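Local atomic coordinates of putative metal-dependent phosphoesterase (Bifidobacterium adolescentis, PDB entry 3O0F), a protein that hydrolyses phosphoesters at a site of three metal ions, two iron and one zinc, beside which adenosine monophosphate is bound. Residues 228-233 and 252-257; 79-84 and 210-215. All blocks are in the same frame, centred on the assembly; numbering follows the deposited sequence. Where two conformers were deposited one is given.

Interaction 1: residues 228-233 and 252-257; sequences DGLEVW and HDLLVT
Strands 229-233 and 255-258, joined by helix 239-252, form a beta-alpha-beta unit whose two strands pair in parallel at one margin of the PHP-domain sheet. The close-packed part is the backbone seam. Leu230 N reaches Leu255 O at 3.0 Å, nearly along the C=O axis, and Thr257 N returns to Leu230 O from above the carbonyl plane. Gly229 suits its place because a CB there would clash with Leu255 O, which lies 3.2 Å from Gly229 CA. On the face of Leu230 and Val256, the strand packs against the connecting helix. There, Val256 CG1, anti to its backbone N, touches Val232 CG2 at 3.6 Å, and the indole of Trp233 meets the same methyl obliquely, NE1 lying 3.7 Å away. One face of this ring also takes Val232 CG1. An alanine in place of Trp233 would remove the indole and would probably loosen the packing about both valines. The start of the pairing is more open to water, though Leu255 N still gives Asp228 O a regular hydrogen bond: Leu254 follows a Schellman motif at exposed Asp253, and a water donates to Asp228 O and, weakly, to Asp253 O. On the face of Glu231 and Thr257, a second water links Glu231 OE2 to Thr257 OG1. The Glu231 side chain is extended beyond CG, its carboxylate held by His18 ND1 and His203 N; both histidines are iron ligands, so Glu231 is a second-shell residue. Past the register of Glu231 with Thr257, a single oxygen, Thr257 O, accepts from both Val232 N at 2.8 Å and Trp233 N at 3.0 Å.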
loop_
_atom_site.group_PDB
_atom_site.type_symbol
_atom_site.label_atom_id
_atom_site.label_comp_id
_atom_site.label_asym_id
_atom_site.label_seq_id
_atom_site.Cartn_x
_atom_site.Cartn_y
_atom_site.Cartn_z
ATOM N N ASP A 228 -10.266 6.219 -10.293
ATOM C CA ASP A 228 -11.556 5.583 -10.065
ATOM C C ASP A 228 -12.146 5.904 -8.694
ATOM O O ASP A 228 -13.361 5.875 -8.525
ATOM C CB ASP A 228 -11.420 4.077 -10.200
ATOM C CG ASP A 228 -11.082 3.648 -11.606
ATOM O OD1 ASP A 228 -12.034 3.520 -12.390
ATOM O OD2 ASP A 228 -9.873 3.407 -11.896
ATOM N N GLY A 229 -11.290 6.111 -7.688
ATOM C CA GLY A 229 -11.775 6.184 -6.306
ATOM C C GLY A 229 -10.843 6.806 -5.283
ATOM O O GLY A 229 -9.692 7.106 -5.563
ATOM N N LEU A 230 -11.387 6.951 -4.086
ATOM C CA LEU A 230 -10.738 7.528 -2.899
ATOM C C LEU A 230 -10.953 6.602 -1.711
ATOM O O LEU A 230 -12.072 6.162 -1.464
ATOM C CB LEU A 230 -11.417 8.861 -2.566
ATOM C CG LEU A 230 -11.302 9.966 -3.631
ATOM C CD1 LEU A 230 -12.027 11.235 -3.174
ATOM C CD2 LEU A 230 -9.837 10.249 -3.937
ATOM N N GLU A 231 -9.868 6.295 -1.002
ATOM C CA GLU A 231 -9.908 5.550 0.223
ATOM C C GLU A 231 -10.270 6.528 1.322
ATOM O O GLU A 231 -9.482 7.426 1.633
ATOM C CB GLU A 231 -8.526 4.931 0.489
ATOM C CG GLU A 231 -8.443 4.217 1.800
ATOM C CD GLU A 231 -7.117 3.503 1.982
ATOM O OE1 GLU A 231 -6.063 4.185 1.962
ATOM O OE2 GLU A 231 -7.125 2.259 2.151
ATOM N N VAL A 232 -11.470 6.358 1.884
ATOM C CA VAL A 232 -11.983 7.234 2.888
ATOM C C VAL A 232 -11.899 6.621 4.262
ATOM O O VAL A 232 -11.493 7.302 5.248
ATOM C CB VAL A 232 -13.466 7.669 2.589
ATOM C CG1 VAL A 232 -14.012 8.503 3.753
ATOM C CG2 VAL A 232 -13.520 8.450 1.256
ATOM N N TRP A 233 -12.274 5.351 4.354
ATOM C CA TRP A 233 -12.358 4.698 5.655
ATOM C C TRP A 233 -10.984 4.129 5.984
ATOM O O TRP A 233 -10.645 3.003 5.602
ATOM C CB TRP A 233 -13.434 3.635 5.666
ATOM C CG TRP A 233 -14.706 4.029 4.941
ATOM C CD1 TRP A 233 -15.266 3.394 3.892
ATOM C CD2 TRP A 233 -15.558 5.130 5.257
ATOM N NE1 TRP A 233 -16.446 4.026 3.531
ATOM C CE2 TRP A 233 -16.634 5.104 4.348
ATOM C CE3 TRP A 233 -15.524 6.133 6.241
ATOM C CZ2 TRP A 233 -17.669 6.058 4.375
ATOM C CZ3 TRP A 233 -16.547 7.080 6.278
ATOM C CH2 TRP A 233 -17.609 7.029 5.347
ATOM N N HIS A 252 -18.153 13.580 -8.290
ATOM C CA HIS A 252 -17.556 12.995 -9.490
ATOM C C HIS A 252 -17.872 11.511 -9.639
ATOM O O HIS A 252 -17.262 10.824 -10.435
ATOM C CB HIS A 252 -16.040 13.173 -9.454
ATOM C CG HIS A 252 -15.617 14.592 -9.603
ATOM N ND1 HIS A 252 -15.588 15.215 -10.832
ATOM C CD2 HIS A 252 -15.255 15.531 -8.686
ATOM C CE1 HIS A 252 -15.197 16.473 -10.672
ATOM N NE2 HIS A 252 -14.958 16.680 -9.387
ATOM N N ASP A 253 -18.811 11.017 -8.868
ATOM C CA ASP A 253 -19.175 9.635 -8.956
ATOM C C ASP A 253 -18.008 8.657 -8.760
ATOM O O ASP A 253 -17.927 7.671 -9.480
ATOM C CB ASP A 253 -19.800 9.405 -10.336
ATOM C CG ASP A 253 -21.020 8.557 -10.266
ATOM O OD1 ASP A 253 -22.060 9.077 -9.777
ATOM O OD2 ASP A 253 -20.936 7.391 -10.714
ATOM N N LEU A 254 -17.106 8.939 -7.817
ATOM C CA LEU A 254 -15.999 8.070 -7.553
ATOM C C LEU A 254 -16.414 6.964 -6.595
ATOM O O LEU A 254 -17.290 7.120 -5.771
ATOM C CB LEU A 254 -14.811 8.847 -6.976
ATOM C CG LEU A 254 -14.290 10.033 -7.791
ATOM C CD1 LEU A 254 -13.123 10.703 -7.084
ATOM C CD2 LEU A 254 -13.934 9.632 -9.245
ATOM N N LEU A 255 -15.708 5.859 -6.666
ATOM C CA LEU A 255 -15.792 4.820 -5.660
ATOM C C LEU A 255 -15.177 5.259 -4.314
ATOM O O LEU A 255 -14.197 6.005 -4.271
ATOM C CB LEU A 255 -15.037 3.565 -6.140
ATOM C CG LEU A 255 -15.482 3.036 -7.493
ATOM C CD1 LEU A 255 -14.486 1.962 -7.931
ATOM C CD2 LEU A 255 -16.976 2.579 -7.384
ATOM N N VAL A 256 -15.776 4.785 -3.219
ATOM C CA VAL A 256 -15.299 5.099 -1.881
ATOM C C VAL A 256 -14.891 3.781 -1.237
ATOM O O VAL A 256 -15.715 2.856 -1.163
ATOM C CB VAL A 256 -16.395 5.789 -1.069
ATOM C CG1 VAL A 256 -15.960 5.952 0.412
ATOM C CG2 VAL A 256 -16.754 7.117 -1.720
ATOM N N THR A 257 -13.639 3.703 -0.801
ATOM C CA THR A 257 -13.079 2.493 -0.222
ATOM C C THR A 257 -12.624 2.695 1.232
ATOM O O THR A 257 -12.602 3.809 1.766
ATOM C CB THR A 257 -11.927 1.917 -1.102
ATOM O OG1 THR A 257 -10.716 2.685 -0.958
ATOM C CG2 THR A 257 -12.323 1.866 -2.589
HETATM O O HOH W 1 -15.145 6.243 -10.901
HETATM O O HOH W 2 -9.057 1.012 0.590
#

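Interaction 2: residues 79-84 and 210-215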
loop_
_atom_site.group_PDB
_atom_site.type_symbol
_atom_site.label_atom_id
_atom_site.label_comp_id
_atom_site.label_asym_id
_atom_site.label_seq_id
_atom_site.Cartn_x
_atom_site.Cartn_y
_atom_site.Cartn_z
ATOM N N VAL A 79 4.332 10.371 -6.592
ATOM C CA VAL A 79 4.486 11.748 -6.133
ATOM C C VAL A 79 3.684 12.700 -7.002
ATOM O O VAL A 79 3.574 12.499 -8.210
ATOM C CB VAL A 79 5.987 12.204 -6.121
ATOM C CG1 VAL A 79 6.645 11.982 -7.485
ATOM C CG2 VAL A 79 6.083 13.669 -5.732
ATOM N N ASP A 80 3.146 13.751 -6.386
ATOM C CA ASP A 80 2.436 14.808 -7.099
ATOM C C ASP A 80 2.884 16.215 -6.641
ATOM O O ASP A 80 2.574 16.664 -5.531
ATOM C CB ASP A 80 0.934 14.620 -6.915
ATOM C CG ASP A 80 0.131 15.382 -7.935
ATOM O OD1 ASP A 80 0.538 16.523 -8.241
ATOM O OD2 ASP A 80 -0.918 14.865 -8.392
ATOM N N GLU A 81 3.613 16.921 -7.505
ATOM C CA GLU A 81 4.309 18.147 -7.086
ATOM C C GLU A 81 5.134 17.762 -5.868
ATOM O O GLU A 81 5.916 16.843 -5.980
ATOM C CB GLU A 81 3.328 19.305 -6.869
ATOM C CG GLU A 81 2.590 19.695 -8.201
ATOM C CD GLU A 81 1.223 20.392 -7.998
ATOM O OE1 GLU A 81 0.929 20.861 -6.864
ATOM O OE2 GLU A 81 0.434 20.452 -8.983
ATOM N N ASP A 82 4.973 18.384 -4.708
ATOM C CA ASP A 82 5.817 17.980 -3.555
ATOM C C ASP A 82 5.154 16.971 -2.589
ATOM O O ASP A 82 5.638 16.778 -1.470
ATOM C CB ASP A 82 6.310 19.224 -2.778
ATOM C CG ASP A 82 5.160 20.069 -2.216
ATOM O OD1 ASP A 82 4.097 20.180 -2.884
ATOM O OD2 ASP A 82 5.321 20.627 -1.106
ATOM N N VAL A 83 4.066 16.329 -3.007
ATOM C CA VAL A 83 3.267 15.514 -2.109
ATOM C C VAL A 83 3.517 14.024 -2.409
ATOM O O VAL A 83 3.334 13.586 -3.537
ATOM C CB VAL A 83 1.744 15.815 -2.254
ATOM C CG1 VAL A 83 0.941 15.039 -1.230
ATOM C CG2 VAL A 83 1.425 17.329 -2.175
ATOM N N SER A 84 3.947 13.275 -1.408
ATOM C CA SER A 84 3.951 11.803 -1.495
ATOM C C SER A 84 2.513 11.273 -1.594
ATOM O O SER A 84 1.660 11.618 -0.779
ATOM C CB SER A 84 4.663 11.179 -0.278
ATOM O OG SER A 84 4.436 9.773 -0.195
ATOM N N ASN A 210 2.629 13.756 5.005
ATOM C CA ASN A 210 3.102 14.949 4.243
ATOM C C ASN A 210 2.978 16.292 4.999
ATOM O O ASN A 210 2.048 16.458 5.795
ATOM C CB ASN A 210 2.250 15.072 2.966
ATOM C CG ASN A 210 2.587 14.013 1.913
ATOM O OD1 ASN A 210 3.642 14.072 1.285
ATOM N ND2 ASN A 210 1.673 13.046 1.709
ATOM N N ARG A 211 3.873 17.250 4.715
ATOM C CA ARG A 211 3.664 18.664 5.136
ATOM C C ARG A 211 2.306 19.261 4.638
ATOM O O ARG A 211 1.696 20.079 5.317
ATOM C CB ARG A 211 4.827 19.566 4.680
ATOM N N ARG A 212 1.855 18.884 3.444
ATOM C CA ARG A 212 0.524 19.288 2.994
ATOM C C ARG A 212 -0.142 18.138 2.241
ATOM O O ARG A 212 0.531 17.367 1.578
ATOM C CB ARG A 212 0.557 20.578 2.159
ATOM C CG ARG A 212 1.029 20.404 0.712
ATOM C CD ARG A 212 0.882 21.687 -0.077
ATOM N NE ARG A 212 1.277 21.495 -1.471
ATOM C CZ ARG A 212 0.540 20.886 -2.410
ATOM N NH1 ARG A 212 -0.657 20.352 -2.129
ATOM N NH2 ARG A 212 1.021 20.779 -3.654
ATOM N N LEU A 213 -1.461 18.030 2.398
ATOM C CA LEU A 213 -2.286 17.090 1.648
ATOM C C LEU A 213 -2.434 17.512 0.179
ATOM O O LEU A 213 -2.207 18.664 -0.213
ATOM C CB LEU A 213 -3.670 16.991 2.277
ATOM C CG LEU A 213 -3.744 16.678 3.768
ATOM C CD1 LEU A 213 -5.202 16.755 4.235
ATOM C CD2 LEU A 213 -3.129 15.280 4.058
ATOM N N LEU A 214 -2.790 16.551 -0.650
ATOM C CA LEU A 214 -3.275 16.852 -1.985
ATOM C C LEU A 214 -4.395 17.854 -1.904
ATOM O O LEU A 214 -5.307 17.742 -1.046
ATOM C CB LEU A 214 -3.814 15.586 -2.678
ATOM C CG LEU A 214 -2.772 14.564 -3.098
ATOM C CD1 LEU A 214 -3.485 13.283 -3.561
ATOM C CD2 LEU A 214 -1.844 15.121 -4.180
ATOM N N SER A 215 -4.350 18.827 -2.807
ATOM C CA SER A 215 -5.410 19.787 -2.902
ATOM C C SER A 215 -6.546 19.264 -3.789
ATOM O O SER A 215 -6.389 18.295 -4.525
ATOM C CB SER A 215 -4.872 21.053 -3.491
ATOM O OG SER A 215 -4.553 20.833 -4.835
#
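Arg212 lays its guanidinium across the tip of a beta hairpin, with Val83 under one face and acidic residues reaching its NH2. The hairpin turns through a type II' bend from Asp80 to Val83, which brings Glu81 and Asp82 to the exposed corner. From CG to NE the arginine chain is extended, long enough to span the tip. Val83 CG2 sits 3.5 Å from the guanidinium plane, offset toward its rim, so a branched apolar residue supports the flat cation. Glu81 OE1 comes in at the edge, near that plane, 3.2 Å from Arg212 NH2; Asp82 OD1 approaches the same nitrogen obliquely, in a salt bridge whose hydrogen bond is weak. Both carboxylates are turned 50° from the guanidinium, and this splayed network would probably be softened by solvent. At the other end, Asn210 uses both ends of its amide on the backbone of Ser84: OD1 accepts from Ser84 N at 2.8 Å, the donor lying above the carbonyl plane, while ND2 gives a hydrogen to a lone pair of Ser84 O at 2.9 Å. Asparagine suits this place because one short side chain offers both acceptor and donor, much as a neighbouring strand would. Between the two polar grips, the side chains of Val83 and Asn210 cross at about a right angle, CG1 touching ND2, and the same methyl packs on Leu214 CD2, which also lies 3.9 Å from Asp80 CB. Arg212 NH1 bonds Gln218 of helix 216-225, which begins just after Ser215, its N-cap; Leu214 packs on Leu219 of that helix and on Val85 of strand 83-90.

In the fold
Interactions 1 and 2 both reach the mixed seven-stranded sheet, yet they do not touch, their nearest atoms being about 7 Å apart. Interaction 1 is mostly buried and joins two neighbouring strands by main-chain bonds, so side chains are left to fill the two faces. Interaction 2 is partly exposed and ties a hairpin to an irregular loop, so side chains must supply the bonds themselves: an amide, a charge cluster and a small apolar centre. Helix 216-225 connects the loop of 210-215 to strand 229-233. Metal ligands lie near both contacts: Glu231 hydrogen-bonds to His18 ND1 and to the backbone N of His203, whereas Ser84 only lies close to His86.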